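Local structure of adhesin LabA (Helicobacter pylori, 6GMM) at residues E161-I166 / E181-N186; Q139-A144 / W347-A352; Q96-T101 / K133-Y138; P153-T158 / N186-L191; A70-V75 / T197-L202. The protein is the exodomain of a LacdiNAc-specific adhesin that probably helps the bacterium attach to glycans of the gastric mucosa. All blocks are in the same frame, centred on the assembly; numbering follows the deposited sequence.

Contact 1: residues E161-I166 / E181-N186; sequences ELKFTI and EIVTKN
Strands 161-165 and 181-185 form a two-stranded antiparallel sheet, a beta hairpin whose connection is partly unmodelled, probably because it is mobile, and it illustrates how a small sheet at a protein surface divides its faces between packing and solvent. The backbone sets the register: Leu162 pairs with Thr184 and Phe164 with Ile182, each as a hydrogen-bonded pair. In the first pair, Leu162 N lies 2.7 Å from Thr184 O, with the N-H pointing almost straight at an oxygen that it meets from above the carbonyl plane.

The face bearing Leu162, Phe164, Ile182 and Thr184 is the close-packed one, and Ile140 of helix 128-145 lies against it. Phe164 takes the crowded first torsion (chi1 67°), with its CG between the backbone N and the carbonyl carbon, and its ring runs alongside Ile182, whose CB sits over one face near the rim.

The other face, bearing Lys163, Thr165, Glu181 and Val183, is exposed and looser. Lys163 NZ and Glu181 OE2 stay 4.4 Å apart, beyond a salt bridge, while the Lys163 stem lies beside Val183. By contrast, Ile182 CD1 touches Phe164 CE2 at 3.6 Å, and also Ile166 CB, just past the strand, at 3.8 Å.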
# COMPACT_ATOMS: atom_id res chain seq x y z
N GLU A 161 -22.41 9.05 -1.65
CA GLU A 161 -22.50 10.37 -1.01
C GLU A 161 -22.47 10.29 0.52
O GLU A 161 -23.12 9.43 1.13
CB GLU A 161 -23.77 11.11 -1.48
CG GLU A 161 -23.92 12.54 -0.95
CD GLU A 161 -25.32 13.14 -1.06
OE1 GLU A 161 -25.44 14.23 -1.66
OE2 GLU A 161 -26.28 12.54 -0.53
N LEU A 162 -21.71 11.22 1.12
CA LEU A 162 -21.61 11.42 2.56
C LEU A 162 -22.20 12.81 2.85
O LEU A 162 -21.68 13.82 2.34
CB LEU A 162 -20.17 11.29 3.07
CG LEU A 162 -20.00 11.26 4.60
CD1 LEU A 162 -20.53 9.95 5.20
CD2 LEU A 162 -18.56 11.45 4.99
N LYS A 163 -23.31 12.86 3.61
CA LYS A 163 -24.00 14.11 3.91
C LYS A 163 -24.45 14.22 5.37
O LYS A 163 -25.28 13.43 5.84
CB LYS A 163 -25.18 14.31 2.94
CG LYS A 163 -25.65 15.76 2.82
CD LYS A 163 -26.82 15.90 1.84
CE LYS A 163 -28.17 15.59 2.45
NZ LYS A 163 -29.26 15.70 1.44
N PHE A 164 -23.92 15.23 6.08
CA PHE A 164 -24.23 15.50 7.49
C PHE A 164 -23.92 16.95 7.85
O PHE A 164 -23.08 17.59 7.20
CB PHE A 164 -23.47 14.54 8.44
CG PHE A 164 -21.97 14.73 8.44
CD1 PHE A 164 -21.18 14.19 7.44
CD2 PHE A 164 -21.35 15.46 9.45
CE1 PHE A 164 -19.80 14.39 7.43
CE2 PHE A 164 -19.96 15.65 9.44
CZ PHE A 164 -19.20 15.11 8.44
N THR A 165 -24.54 17.44 8.93
CA THR A 165 -24.35 18.78 9.48
C THR A 165 -23.40 18.70 10.67
O THR A 165 -23.57 17.85 11.56
CB THR A 165 -25.71 19.38 9.86
OG1 THR A 165 -26.51 19.48 8.69
CG2 THR A 165 -25.60 20.75 10.51
N ILE A 166 -22.39 19.57 10.66
CA ILE A 166 -21.42 19.72 11.75
C ILE A 166 -22.04 20.74 12.74
O ILE A 166 -22.73 21.66 12.28
CB ILE A 166 -20.07 20.20 11.15
CG1 ILE A 166 -18.88 19.65 11.93
CG2 ILE A 166 -19.98 21.73 10.97
CD1 ILE A 166 -17.67 19.46 11.10
N GLU A 181 -23.32 22.31 6.73
CA GLU A 181 -23.72 21.04 6.15
C GLU A 181 -22.65 20.58 5.13
O GLU A 181 -22.37 21.28 4.14
CB GLU A 181 -25.13 21.13 5.54
CG GLU A 181 -25.63 19.81 4.97
CD GLU A 181 -26.43 19.87 3.67
OE1 GLU A 181 -26.04 20.63 2.76
OE2 GLU A 181 -27.41 19.11 3.56
N ILE A 182 -22.06 19.41 5.40
CA ILE A 182 -21.04 18.81 4.54
C ILE A 182 -21.68 17.90 3.51
O ILE A 182 -22.50 17.04 3.86
CB ILE A 182 -19.96 18.09 5.39
CG1 ILE A 182 -19.22 19.09 6.30
CG2 ILE A 182 -18.98 17.30 4.53
CD1 ILE A 182 -19.38 18.79 7.69
N VAL A 183 -21.33 18.12 2.24
CA VAL A 183 -21.76 17.29 1.11
C VAL A 183 -20.48 16.87 0.41
O VAL A 183 -19.81 17.71 -0.19
CB VAL A 183 -22.78 17.95 0.15
CG1 VAL A 183 -23.33 16.92 -0.82
CG2 VAL A 183 -23.91 18.62 0.93
N THR A 184 -20.11 15.59 0.56
CA THR A 184 -18.91 14.99 -0.04
C THR A 184 -19.14 13.50 -0.38
O THR A 184 -20.29 13.05 -0.34
CB THR A 184 -17.66 15.25 0.84
OG1 THR A 184 -16.49 14.87 0.10
CG2 THR A 184 -17.70 14.52 2.19
N LYS A 185 -18.07 12.76 -0.75
CA LYS A 185 -18.17 11.33 -1.08
C LYS A 185 -17.54 10.48 0.03
O LYS A 185 -16.53 10.87 0.64
CB LYS A 185 -17.52 10.99 -2.45
CG LYS A 185 -18.04 11.74 -3.69
CD LYS A 185 -19.44 11.33 -4.11
CE LYS A 185 -19.93 12.13 -5.29
NZ LYS A 185 -21.41 12.01 -5.46
N ASN A 186 -18.16 9.32 0.31
CA ASN A 186 -17.65 8.34 1.25
C ASN A 186 -16.81 7.45 0.36
O ASN A 186 -17.29 6.44 -0.18
CB ASN A 186 -18.76 7.51 1.93
CG ASN A 186 -18.22 6.63 3.04
OD1 ASN A 186 -17.01 6.45 3.18
ND2 ASN A 186 -19.10 6.09 3.90

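Contact 2: residues Q139-A144 / W347-A352; sequences QIIQKA and WGAGCA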
# COMPACT_ATOMS: atom_id res chain seq x y z
N GLN A 139 -14.33 14.73 11.86
CA GLN A 139 -15.77 14.47 11.80
C GLN A 139 -16.16 13.75 10.55
O GLN A 139 -17.02 12.88 10.63
CB GLN A 139 -16.63 15.73 12.03
CG GLN A 139 -16.45 16.43 13.37
CD GLN A 139 -16.74 15.61 14.60
OE1 GLN A 139 -17.59 14.70 14.60
NE2 GLN A 139 -16.06 15.95 15.69
N ILE A 140 -15.52 14.06 9.40
CA ILE A 140 -15.80 13.36 8.12
C ILE A 140 -15.39 11.90 8.22
O ILE A 140 -16.15 11.02 7.79
CB ILE A 140 -15.23 14.09 6.87
CG1 ILE A 140 -15.98 15.44 6.64
CG2 ILE A 140 -15.37 13.20 5.64
CD1 ILE A 140 -15.33 16.50 5.63
N ILE A 141 -14.18 11.64 8.77
CA ILE A 141 -13.68 10.28 8.96
C ILE A 141 -14.64 9.49 9.83
O ILE A 141 -15.05 8.41 9.44
CB ILE A 141 -12.24 10.27 9.54
CG1 ILE A 141 -11.24 10.89 8.52
CG2 ILE A 141 -11.83 8.82 9.91
CD1 ILE A 141 -9.85 11.13 9.01
N GLN A 142 -15.03 10.05 10.99
CA GLN A 142 -15.95 9.40 11.92
C GLN A 142 -17.31 9.11 11.29
O GLN A 142 -17.78 7.99 11.43
CB GLN A 142 -16.07 10.19 13.24
CG GLN A 142 -14.89 9.91 14.17
CD GLN A 142 -14.88 8.53 14.81
OE1 GLN A 142 -15.66 7.62 14.50
NE2 GLN A 142 -13.98 8.34 15.73
N LYS A 143 -17.91 10.08 10.53
CA LYS A 143 -19.21 9.84 9.86
C LYS A 143 -19.08 8.83 8.73
O LYS A 143 -20.01 8.06 8.49
CB LYS A 143 -19.89 11.14 9.37
CG LYS A 143 -20.14 12.19 10.47
CD LYS A 143 -21.27 11.85 11.44
CE LYS A 143 -21.44 12.88 12.55
NZ LYS A 143 -20.30 12.90 13.51
N ALA A 144 -17.92 8.80 8.04
CA ALA A 144 -17.74 7.83 6.95
C ALA A 144 -17.71 6.39 7.44
O ALA A 144 -18.16 5.49 6.71
CB ALA A 144 -16.47 8.14 6.20
N TRP A 347 -18.74 6.46 16.60
CA TRP A 347 -17.52 6.15 17.35
C TRP A 347 -16.80 4.95 16.76
O TRP A 347 -16.07 4.25 17.46
CB TRP A 347 -17.82 5.87 18.84
CG TRP A 347 -18.52 6.94 19.58
CD1 TRP A 347 -18.17 8.26 19.65
CD2 TRP A 347 -19.62 6.77 20.47
NE1 TRP A 347 -19.01 8.92 20.52
CE2 TRP A 347 -19.91 8.03 21.03
CE3 TRP A 347 -20.38 5.66 20.87
CZ2 TRP A 347 -20.95 8.22 21.95
CZ3 TRP A 347 -21.40 5.85 21.78
CH2 TRP A 347 -21.68 7.12 22.31
N GLY A 348 -17.03 4.73 15.47
CA GLY A 348 -16.47 3.61 14.71
C GLY A 348 -15.00 3.68 14.40
O GLY A 348 -14.39 2.64 14.19
N ALA A 349 -14.41 4.88 14.35
CA ALA A 349 -13.00 5.04 13.96
C ALA A 349 -12.04 5.42 15.08
O ALA A 349 -12.44 6.03 16.06
CB ALA A 349 -12.89 6.08 12.85
N GLY A 350 -10.76 5.12 14.88
CA GLY A 350 -9.72 5.54 15.80
C GLY A 350 -8.97 4.50 16.62
O GLY A 350 -8.93 3.31 16.28
N CYS A 351 -8.37 5.01 17.71
CA CYS A 351 -7.48 4.31 18.65
C CYS A 351 -8.05 3.03 19.24
O CYS A 351 -7.28 2.16 19.63
CB CYS A 351 -7.01 5.28 19.74
SG CYS A 351 -8.33 6.34 20.38
N ALA A 352 -9.39 2.87 19.25
CA ALA A 352 -10.05 1.66 19.76
C ALA A 352 -9.84 0.47 18.82
O ALA A 352 -9.90 -0.69 19.25
CB ALA A 352 -11.53 1.92 19.90
O HOH W 1 -17.82 6.26 13.39
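Gln142 and Ala349 account for most of the surface buried here, and together they exemplify a side-chain amide that reads the backbone of a distant loop. Gln142 projects from helix 128-145, while Ala349 belongs to the irregular segment 347-352, which the disulfide between Cys351 and Cys326 ties down.

The Gln142 chain leaves with CG anti to the carbonyl carbon and folds back at its second torsion (chi2 -72°), which brings the amide end against the loop although the CB bond does not aim there. Its two polar atoms then address the two backbone groups of one residue. OE1 accepts from Ala349 N at 3.0 Å; the donor stands above the amide carbonyl plane and so is not on a lone pair. On the other branch, Gln142 NE2 makes a weak, bent bond to Ala349 O at 2.8 Å. The methyl of Ala349 points toward the helix, its CB 3.6 Å from Gln142 OE1, and it also meets CG2 of Ile141 at 4.2 Å.

A water completes the join. It accepts from Gly348 N at 2.7 Å and stands 2.6 Å from Gln142 O and 2.8 Å from Gln142 OE1, linking loop backbone, helix backbone and side chain. Gln74 NE2 supplies Ala349 O with a further hydrogen bond.

In this buried setting Gly348 N, Ala349 N and Ala349 O thus find partners in glutamine amides and a water. The Gln142 amide is held mainly through OE1, by Ala349 N and the water, and more weakly through NE2, which probably limits its rotation.

Contact 3: residues Q96-T101 / K133-Y138; sequences QTFHNT and KINKAY
Segment 96-101 leaves the short two-stranded sheet 96-98/111-113 and passes helix 128-145 at a distance, a case of side-chain torsions and water bridging a gap between backbones. Asn135 and Tyr138, one turn apart on the helix, both aim at the loop with CG anti to the backbone N.

For Asn135 this extended start carries the amide out between Phe98 and Thr101. A second torsion of 64° turns its nitrogen to the Phe98 side, where ND2 lies 3.9 Å from Phe98 CD2; the ring and amide planes are inclined at 59°. The oxygen faces the other way: Asn135 OD1 lies 3.7 Å from Thr101 CG2 and accepts from Gln139 NE2 of its own helix. Thr101 puts OG1 in the crowded position, which leaves CG2 beside the backbone N, its flank meeting the amide oxygen as the two side chains cross at about a right angle.

Tyr138 offers the edge of its ring, CE2 approaching Asn100 O at 4.0 Å, and its OH is hydrogen-bonded with Gln74 NE2 of helix 57-76.

Between the two segments the polar links run through two waters. One donates to His99 O at 2.7 Å and accepts from Asn135 ND2 at 2.9 Å. The other joins Tyr138 OH to Asn100 O, which also takes a weak hydrogen bond from Gln139 NE2. Loop carbonyls are thus paired through water with helix side chains, without a direct polar bond between the segments.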
# COMPACT_ATOMS: atom_id res chain seq x y z
N GLN A 96 -14.77 29.83 18.95
CA GLN A 96 -15.71 28.82 18.46
C GLN A 96 -15.83 27.61 19.41
O GLN A 96 -14.92 27.35 20.20
CB GLN A 96 -15.29 28.33 17.09
CG GLN A 96 -15.24 29.37 15.98
CD GLN A 96 -14.78 28.75 14.69
OE1 GLN A 96 -15.20 27.65 14.33
NE2 GLN A 96 -13.90 29.44 13.97
N THR A 97 -16.97 26.89 19.32
CA THR A 97 -17.31 25.69 20.12
C THR A 97 -17.53 24.49 19.17
O THR A 97 -18.25 24.61 18.15
CB THR A 97 -18.54 25.98 21.04
OG1 THR A 97 -18.23 27.05 21.94
CG2 THR A 97 -18.97 24.75 21.86
N PHE A 98 -16.91 23.33 19.52
CA PHE A 98 -16.94 22.12 18.73
C PHE A 98 -17.48 20.95 19.54
O PHE A 98 -16.99 20.65 20.64
CB PHE A 98 -15.53 21.84 18.17
CG PHE A 98 -14.89 23.04 17.49
CD1 PHE A 98 -14.13 23.96 18.22
CD2 PHE A 98 -15.05 23.26 16.12
CE1 PHE A 98 -13.54 25.07 17.58
CE2 PHE A 98 -14.45 24.35 15.49
CZ PHE A 98 -13.72 25.27 16.23
N HIS A 99 -18.54 20.32 19.03
CA HIS A 99 -19.18 19.17 19.65
C HIS A 99 -18.61 17.88 19.09
O HIS A 99 -18.01 17.88 18.00
CB HIS A 99 -20.67 19.22 19.37
CG HIS A 99 -21.35 20.28 20.16
ND1 HIS A 99 -21.41 21.59 19.71
CD2 HIS A 99 -21.88 20.21 21.40
CE1 HIS A 99 -22.01 22.27 20.67
NE2 HIS A 99 -22.31 21.48 21.71
N ASN A 100 -18.85 16.76 19.80
CA ASN A 100 -18.45 15.41 19.42
C ASN A 100 -16.96 15.27 19.24
O ASN A 100 -16.52 14.35 18.57
CB ASN A 100 -19.23 14.92 18.18
CG ASN A 100 -20.70 15.20 18.26
OD1 ASN A 100 -21.39 14.79 19.22
ND2 ASN A 100 -21.21 15.92 17.27
N THR A 101 -16.17 16.14 19.87
CA THR A 101 -14.72 16.03 19.78
C THR A 101 -14.20 14.77 20.54
O THR A 101 -14.97 14.15 21.29
CB THR A 101 -14.03 17.33 20.28
OG1 THR A 101 -14.23 17.49 21.68
CG2 THR A 101 -14.47 18.56 19.49
N LYS A 133 -10.24 23.18 11.35
CA LYS A 133 -9.67 22.44 10.21
C LYS A 133 -9.50 20.95 10.55
O LYS A 133 -10.03 20.09 9.82
CB LYS A 133 -8.30 23.04 9.84
CG LYS A 133 -7.87 22.83 8.41
CD LYS A 133 -6.52 23.49 8.09
CE LYS A 133 -6.65 24.90 7.57
NZ LYS A 133 -5.34 25.60 7.52
N ILE A 134 -8.75 20.65 11.62
CA ILE A 134 -8.51 19.29 12.11
C ILE A 134 -9.86 18.64 12.49
O ILE A 134 -10.14 17.52 12.06
CB ILE A 134 -7.53 19.28 13.31
CG1 ILE A 134 -6.15 19.86 12.93
CG2 ILE A 134 -7.44 17.88 13.94
CD1 ILE A 134 -5.13 20.02 14.08
N ASN A 135 -10.70 19.34 13.26
CA ASN A 135 -12.02 18.83 13.67
C ASN A 135 -12.91 18.41 12.49
O ASN A 135 -13.57 17.37 12.60
CB ASN A 135 -12.79 19.81 14.55
CG ASN A 135 -14.10 19.22 15.04
OD1 ASN A 135 -14.10 18.22 15.79
ND2 ASN A 135 -15.23 19.73 14.50
N LYS A 136 -12.95 19.24 11.41
CA LYS A 136 -13.81 18.99 10.25
C LYS A 136 -13.38 17.70 9.62
O LYS A 136 -14.21 16.83 9.35
CB LYS A 136 -13.76 20.16 9.24
CG LYS A 136 -14.68 20.00 8.03
CD LYS A 136 -14.78 21.30 7.24
CE LYS A 136 -15.59 21.14 5.98
NZ LYS A 136 -15.94 22.46 5.39
N ALA A 137 -12.06 17.55 9.42
CA ALA A 137 -11.45 16.36 8.87
C ALA A 137 -11.81 15.13 9.73
O ALA A 137 -12.30 14.14 9.19
CB ALA A 137 -9.95 16.53 8.80
N TYR A 138 -11.63 15.23 11.06
CA TYR A 138 -11.94 14.15 12.01
C TYR A 138 -13.42 13.74 11.92
O TYR A 138 -13.73 12.54 11.90
CB TYR A 138 -11.56 14.59 13.44
CG TYR A 138 -12.00 13.65 14.53
CD1 TYR A 138 -11.22 12.55 14.89
CD2 TYR A 138 -13.17 13.87 15.25
CE1 TYR A 138 -11.59 11.71 15.94
CE2 TYR A 138 -13.56 13.02 16.28
CZ TYR A 138 -12.76 11.95 16.63
OH TYR A 138 -13.15 11.13 17.65
O HOH W 2 -17.86 18.95 15.51
O HOH W 3 -15.75 11.18 18.28

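Contact 4: residues P153-T158 / N186-L191; sequences PALSDT and NNAQVL
Two asparagine amides, adjacent in sequence, meet segment 153-158 in different ways. The amide of Asn186, whose ND2 is hydrogen-bonded to Ala144 O of helix 128-145, presents a face: CD of the Pro153 ring sits over it, 3.6 Å from Asn186 CG. The amide of Asn187 works through its edge. Its ND2 donates to Thr158 O at 3.0 Å, a nearly straight bond that lies in the amide plane and arrives on a lone pair of the carbonyl.

Asn187 is the N-cap of helix 188-205, a worked example of a capping side chain with a second task. Its CG takes the crowded position between the backbone N and carbonyl carbon (chi1 82°), so that OD1 turns back to accept from Val190 N at 2.9 Å. One flat group thus caps Val190 N in the first turn and, through Thr158 O, holds the chain just after the type I turn from Ala154 to Asp157.

Within that turn, Leu155 sends CD2 to the methyl of Ala188, 3.9 Å from its CB. Leu155 and Ala188 both also touch Val62 of helix 57-76, and helix 239-264 borders them through Ser259 and Val256, so the start of helix 188-205 is packed among the loop leading to strand 161-165 and two long helices.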
# COMPACT_ATOMS: atom_id res chain seq x y z
N PRO A 153 -17.33 2.20 1.65
CA PRO A 153 -17.48 1.25 0.54
C PRO A 153 -16.15 0.72 0.01
O PRO A 153 -15.12 1.40 0.14
CB PRO A 153 -18.17 2.08 -0.56
CG PRO A 153 -18.67 3.34 0.12
CD PRO A 153 -17.74 3.56 1.26
N ALA A 154 -16.22 -0.46 -0.66
CA ALA A 154 -15.12 -1.14 -1.35
C ALA A 154 -14.55 -0.18 -2.41
O ALA A 154 -15.30 0.63 -2.97
CB ALA A 154 -15.64 -2.38 -2.02
N LEU A 155 -13.24 -0.28 -2.68
CA LEU A 155 -12.51 0.65 -3.54
C LEU A 155 -13.12 0.87 -4.94
O LEU A 155 -12.97 1.96 -5.49
CB LEU A 155 -11.02 0.25 -3.63
CG LEU A 155 -10.25 0.19 -2.29
CD1 LEU A 155 -8.78 0.15 -2.55
CD2 LEU A 155 -10.52 1.41 -1.40
N SER A 156 -13.83 -0.13 -5.49
CA SER A 156 -14.49 -0.03 -6.81
C SER A 156 -15.64 0.99 -6.77
O SER A 156 -15.99 1.57 -7.80
CB SER A 156 -15.04 -1.38 -7.25
OG SER A 156 -16.01 -1.91 -6.35
N ASP A 157 -16.23 1.19 -5.57
CA ASP A 157 -17.35 2.11 -5.32
C ASP A 157 -16.83 3.48 -4.84
O ASP A 157 -16.40 3.62 -3.68
CB ASP A 157 -18.31 1.47 -4.31
CG ASP A 157 -19.62 2.21 -4.10
OD1 ASP A 157 -19.69 3.42 -4.44
OD2 ASP A 157 -20.57 1.58 -3.57
N THR A 158 -16.89 4.50 -5.72
CA THR A 158 -16.34 5.83 -5.43
C THR A 158 -17.37 6.98 -5.38
O THR A 158 -17.02 8.08 -4.96
CB THR A 158 -15.22 6.20 -6.41
OG1 THR A 158 -15.74 6.18 -7.74
CG2 THR A 158 -13.98 5.32 -6.27
N ASN A 186 -18.16 9.32 0.31
CA ASN A 186 -17.65 8.34 1.25
C ASN A 186 -16.81 7.45 0.36
O ASN A 186 -17.29 6.44 -0.18
CB ASN A 186 -18.76 7.51 1.93
CG ASN A 186 -18.22 6.63 3.04
OD1 ASN A 186 -17.01 6.45 3.18
ND2 ASN A 186 -19.10 6.09 3.90
N ASN A 187 -15.58 7.90 0.10
CA ASN A 187 -14.66 7.17 -0.77
C ASN A 187 -13.28 7.37 -0.22
O ASN A 187 -13.05 8.35 0.50
CB ASN A 187 -14.82 7.56 -2.24
CG ASN A 187 -14.13 8.83 -2.71
OD1 ASN A 187 -13.05 9.21 -2.25
ND2 ASN A 187 -14.68 9.43 -3.75
N ALA A 188 -12.38 6.43 -0.49
CA ALA A 188 -11.01 6.41 0.03
C ALA A 188 -10.15 7.61 -0.35
O ALA A 188 -9.27 7.95 0.42
CB ALA A 188 -10.33 5.13 -0.38
N GLN A 189 -10.40 8.25 -1.50
CA GLN A 189 -9.62 9.42 -1.92
C GLN A 189 -9.88 10.59 -0.97
O GLN A 189 -8.93 11.21 -0.46
CB GLN A 189 -9.99 9.83 -3.35
CG GLN A 189 -8.81 10.27 -4.19
CD GLN A 189 -9.24 10.63 -5.59
OE1 GLN A 189 -10.10 9.98 -6.20
NE2 GLN A 189 -8.63 11.66 -6.13
N VAL A 190 -11.17 10.87 -0.72
CA VAL A 190 -11.66 11.93 0.18
C VAL A 190 -11.16 11.66 1.61
O VAL A 190 -10.57 12.55 2.22
CB VAL A 190 -13.21 12.01 0.11
CG1 VAL A 190 -13.78 12.93 1.18
CG2 VAL A 190 -13.66 12.46 -1.28
N LEU A 191 -11.39 10.45 2.13
CA LEU A 191 -11.00 10.06 3.49
C LEU A 191 -9.51 10.15 3.74
O LEU A 191 -9.12 10.69 4.77
CB LEU A 191 -11.54 8.67 3.84
CG LEU A 191 -13.07 8.58 3.76
CD1 LEU A 191 -13.55 7.19 4.00
CD2 LEU A 191 -13.74 9.61 4.68

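Contact 5: residues A70-V75 / T197-L202; sequences AGLWQV and TIITTL
Helices 57-76 and 188-205 pass each other here at 50°, their segment axes 10.0 Å apart at closest approach, and the interlock is that of branched side chains in a helical bundle. Leu72 is the main bump from one side. With CG anti to the backbone N, it sends CD2 into the hollow between Ile199 and Leu202, which are three residues apart on the facing helix; Leu72 CD2 lies 3.9 Å from Leu202 CD1 and 4.0 Å from Ile199 CD1. Ile199 meets the leucine at about a right angle, Leu202 obliquely.

From the opposite helix the bump is Ile198, which fills the hollow beside the Trp73 stem and the Ala70 backbone. Its CG2 branch rests 4.0 Å from CB of Trp73, and its CD1 reaches over the backbone near Ala70 N. The indole itself is carried on to other neighbours, stacking edge-to-face with Tyr138 of helix 128-145; Ile198 also touches Ile141 of that helix. Beyond Leu72, Ile245 of helix 239-264 touches both Leu72 and Ile199.

All contact between the two segments is buried and essentially apolar, so they probably hold together by close fit and burial of apolar surface, with no polar bond between them to fix an angle.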
# COMPACT_ATOMS: atom_id res chain seq x y z
N ALA A 70 -6.97 9.26 12.88
CA ALA A 70 -7.99 9.60 13.87
C ALA A 70 -7.50 9.25 15.28
O ALA A 70 -7.70 10.02 16.21
CB ALA A 70 -9.29 8.88 13.56
N GLY A 71 -6.87 8.10 15.42
CA GLY A 71 -6.33 7.63 16.70
C GLY A 71 -5.28 8.56 17.30
O GLY A 71 -5.32 8.78 18.51
N LEU A 72 -4.34 9.11 16.48
CA LEU A 72 -3.32 10.03 17.02
C LEU A 72 -4.05 11.23 17.63
O LEU A 72 -3.84 11.53 18.80
CB LEU A 72 -2.25 10.48 16.00
CG LEU A 72 -1.07 11.34 16.55
CD1 LEU A 72 -0.10 10.50 17.37
CD2 LEU A 72 -0.28 12.02 15.42
N TRP A 73 -4.98 11.83 16.86
CA TRP A 73 -5.77 12.96 17.27
C TRP A 73 -6.55 12.64 18.52
O TRP A 73 -6.49 13.43 19.46
CB TRP A 73 -6.71 13.40 16.13
CG TRP A 73 -7.62 14.54 16.49
CD1 TRP A 73 -8.98 14.51 16.53
CD2 TRP A 73 -7.23 15.86 16.89
NE1 TRP A 73 -9.47 15.75 16.86
CE2 TRP A 73 -8.42 16.60 17.09
CE3 TRP A 73 -6.00 16.53 17.00
CZ2 TRP A 73 -8.41 17.95 17.48
CZ3 TRP A 73 -5.99 17.86 17.37
CH2 TRP A 73 -7.18 18.55 17.63
N GLN A 74 -7.23 11.48 18.58
CA GLN A 74 -7.97 11.10 19.79
C GLN A 74 -7.09 10.92 21.01
O GLN A 74 -7.50 11.26 22.11
CB GLN A 74 -8.78 9.82 19.60
CG GLN A 74 -10.04 10.01 18.76
CD GLN A 74 -10.59 8.70 18.24
OE1 GLN A 74 -9.99 7.64 18.36
NE2 GLN A 74 -11.78 8.74 17.67
N VAL A 75 -5.91 10.34 20.85
CA VAL A 75 -5.07 10.05 22.00
C VAL A 75 -4.28 11.27 22.52
O VAL A 75 -3.88 11.25 23.69
CB VAL A 75 -4.15 8.81 21.75
CG1 VAL A 75 -2.84 9.19 21.09
CG2 VAL A 75 -3.92 8.04 23.05
N THR A 197 -5.11 16.03 6.33
CA THR A 197 -5.42 17.32 6.94
C THR A 197 -5.14 17.27 8.43
O THR A 197 -4.54 18.22 8.96
CB THR A 197 -6.86 17.73 6.63
OG1 THR A 197 -6.96 17.98 5.23
CG2 THR A 197 -7.29 18.99 7.42
N ILE A 198 -5.59 16.20 9.12
CA ILE A 198 -5.35 16.04 10.55
C ILE A 198 -3.85 16.16 10.86
O ILE A 198 -3.47 17.08 11.55
CB ILE A 198 -5.90 14.69 11.08
CG1 ILE A 198 -7.45 14.65 11.03
CG2 ILE A 198 -5.36 14.40 12.50
CD1 ILE A 198 -8.04 13.28 11.33
N ILE A 199 -3.01 15.27 10.29
CA ILE A 199 -1.57 15.16 10.53
C ILE A 199 -0.81 16.36 10.00
O ILE A 199 0.02 16.91 10.74
CB ILE A 199 -1.00 13.80 10.00
CG1 ILE A 199 -1.94 12.59 10.34
CG2 ILE A 199 0.42 13.54 10.51
CD1 ILE A 199 -2.03 12.16 11.86
N THR A 200 -1.09 16.80 8.75
CA THR A 200 -0.40 17.97 8.19
C THR A 200 -0.66 19.21 9.06
O THR A 200 0.32 19.86 9.45
CB THR A 200 -0.72 18.17 6.70
OG1 THR A 200 -0.47 16.92 6.04
CG2 THR A 200 0.14 19.24 6.06
N THR A 201 -1.97 19.49 9.43
CA THR A 201 -2.31 20.66 10.26
C THR A 201 -1.65 20.55 11.64
O THR A 201 -1.07 21.53 12.11
CB THR A 201 -3.83 20.93 10.32
OG1 THR A 201 -4.41 20.79 9.01
CG2 THR A 201 -4.14 22.30 10.82
N LEU A 202 -1.70 19.34 12.26
CA LEU A 202 -1.08 19.08 13.57
C LEU A 202 0.41 19.37 13.53
O LEU A 202 0.94 20.05 14.40
CB LEU A 202 -1.25 17.60 13.96
CG LEU A 202 -1.73 17.22 15.37
CD1 LEU A 202 -1.36 15.79 15.69
CD2 LEU A 202 -1.21 18.17 16.48

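Helix 128-145 is the hub of the group: contacts 2 and 3 use it directly, with centres about 12 Å apart, and contact 1 lays its sheet against it. Asn186, shared by contacts 1 and 4, donates from ND2 to Ala144 O in contact 2 at 3.0 Å. Gln74 joins contact 5 to two others, its NE2 bonding Tyr138 OH of contact 3 at 2.8 Å and the loop backbone of contact 2. Contacts 4 and 5 lie on the same helix, 188-205, yet their centres are about 20 Å apart and their nearest atoms about 7 Å. No glycan is seen in any of the five contacts, so they cannot be related here to the sugar site.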